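Local coordinates for protein CD160 antigen (Homo sapiens, PDB 6NGG) that acts as an immune-cell receptor for MHC class I molecules and the TNF-receptor family member HVEM (TNFRSF14), delivering stimulatory or inhibitory signals, at residues S40-S44 against P45-L49. The protein carries 1 engineered substitution. Sequence-based numbering, arbitrary orientation.
Sequences SGDCS and PETSL
Two overlapping type I beta turns, Ser-44 to Thr-47 and Pro-45 to Ser-48, form this part of the loop joining strands 31-37 and 50-52 of the V-type immunoglobulin domain, and Thr-47 ties them back to Asp-42. The Thr-47 hydroxyl donates a hydrogen bond to the backbone carbonyl of Asp-42: Thr-47 OG1 lies 2.6 Å from Asp-42 O and meets it at a C=O...O angle of 137°. With chi1 at 59°, OG1 sits between the threonine's own N and carbonyl carbon, while the methyl Thr-47 CG2 packs 3.5 Å from Asp-42 O. A beta-branched hydroxyl residue thus sets donor and methyl side by side against the one carbonyl.

Proline suits the second place of the first turn, since its ring holds phi near the value a type I turn needs. Thr-47 N bonds only weakly to Ser-44 O, 3.1 Å away, and also weakly to Ser-44 OG at 3.3 Å, the short serine side chain letting its hydroxyl fall back on the threonine N-H. Glu-46 folds its chain at chi2 (63°), which brings Glu-46 OE2 within 3.5 Å of Ser-44 OG, a weak bond. The second turn has two donors on one acceptor: Pro-45 O accepts from Ser-48 N and, at 2.8 Å, from Ser-48 OG.

Asp-42 turns its carboxylate to a salt bridge with Arg-39, and Cys-43 is joined by a disulfide to Cys-36 of strand 31-37. Pro-45 rests on Val-32 and Phe-34 of that strand and on Arg-90 of strand 83-91, while Leu-49, backbone-bonded to Leu-35, leads into edge strand 50-52.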
loop_
_atom_site.group_PDB
_atom_site.type_symbol
_atom_site.label_atom_id
_atom_site.label_comp_id
_atom_site.label_asym_id
_atom_site.label_seq_id
_atom_site.Cartn_x
_atom_site.Cartn_y
_atom_site.Cartn_z
ATOM N N SER A 40 -13.574 5.326 6.900
ATOM C CA SER A 40 -14.770 5.601 6.107
ATOM C C SER A 40 -14.532 6.969 5.583
ATOM O O SER A 40 -14.799 7.916 6.260
ATOM C CB SER A 40 -16.098 5.476 6.894
ATOM O OG SER A 40 -15.897 5.962 8.159
ATOM N N GLY A 41 -13.906 7.043 4.417
ATOM C CA GLY A 41 -13.797 8.313 3.669
ATOM C C GLY A 41 -12.765 9.310 4.126
ATOM O O GLY A 41 -12.685 10.392 3.549
ATOM N N ASP A 42 -11.934 8.965 5.116
ATOM C CA ASP A 42 -10.818 9.875 5.530
ATOM C C ASP A 42 -9.417 9.230 5.427
ATOM O O ASP A 42 -8.541 9.512 6.268
ATOM C CB ASP A 42 -11.085 10.404 6.957
ATOM C CG ASP A 42 -11.112 9.268 8.011
ATOM O OD1 ASP A 42 -10.974 8.087 7.649
ATOM O OD2 ASP A 42 -11.211 9.532 9.210
ATOM N N CYS A 43 -9.212 8.370 4.418
ATOM C CA CYS A 43 -7.923 7.724 4.233
ATOM C C CYS A 43 -6.974 8.809 3.772
ATOM O O CYS A 43 -7.219 9.448 2.761
ATOM C CB CYS A 43 -7.967 6.604 3.206
ATOM S SG CYS A 43 -6.322 5.811 2.925
ATOM N N SER A 44 -5.902 8.999 4.513
ATOM C CA SER A 44 -4.860 9.958 4.188
ATOM C C SER A 44 -3.557 9.468 4.748
ATOM O O SER A 44 -3.529 8.543 5.586
ATOM C CB SER A 44 -5.185 11.319 4.807
ATOM O OG SER A 44 -5.246 11.202 6.185
ATOM N N PRO A 45 -2.478 10.171 4.444
ATOM C CA PRO A 45 -1.252 9.804 5.126
ATOM C C PRO A 45 -1.364 9.894 6.667
ATOM O O PRO A 45 -0.903 8.999 7.365
ATOM C CB PRO A 45 -0.216 10.762 4.505
ATOM C CG PRO A 45 -0.706 10.885 3.147
ATOM C CD PRO A 45 -2.197 11.050 3.295
ATOM N N GLU A 46 -2.103 10.855 7.175
ATOM C CA GLU A 46 -2.240 11.006 8.639
ATOM C C GLU A 46 -3.059 9.879 9.290
ATOM O O GLU A 46 -2.889 9.597 10.479
ATOM C CB GLU A 46 -2.963 12.328 8.979
ATOM C CG GLU A 46 -2.197 13.607 8.677
ATOM C CD GLU A 46 -1.878 13.839 7.183
ATOM O OE1 GLU A 46 -0.695 14.199 6.909
ATOM O OE2 GLU A 46 -2.770 13.664 6.288
ATOM N N THR A 47 -3.984 9.272 8.552
ATOM C CA THR A 47 -4.750 8.134 9.097
ATOM C C THR A 47 -4.238 6.754 8.674
ATOM O O THR A 47 -4.903 5.748 8.949
ATOM C CB THR A 47 -6.244 8.269 8.757
ATOM O OG1 THR A 47 -6.432 8.320 7.334
ATOM C CG2 THR A 47 -6.821 9.534 9.364
ATOM N N SER A 48 -3.068 6.699 8.040
ATOM C CA SER A 48 -2.555 5.472 7.427
ATOM C C SER A 48 -1.798 4.640 8.405
ATOM O O SER A 48 -1.171 5.171 9.298
ATOM C CB SER A 48 -1.582 5.793 6.249
ATOM O OG SER A 48 -0.344 6.387 6.708
ATOM N N LEU A 49 -1.738 3.348 8.152
ATOM C CA LEU A 49 -0.813 2.455 8.890
ATOM C C LEU A 49 0.628 2.658 8.492
ATOM O O LEU A 49 1.521 2.393 9.272
ATOM C CB LEU A 49 -1.146 1.013 8.637
ATOM C CG LEU A 49 -2.572 0.603 8.975
ATOM C CD1 LEU A 49 -2.779 -0.845 8.610
ATOM C CD2 LEU A 49 -2.851 0.838 10.444
#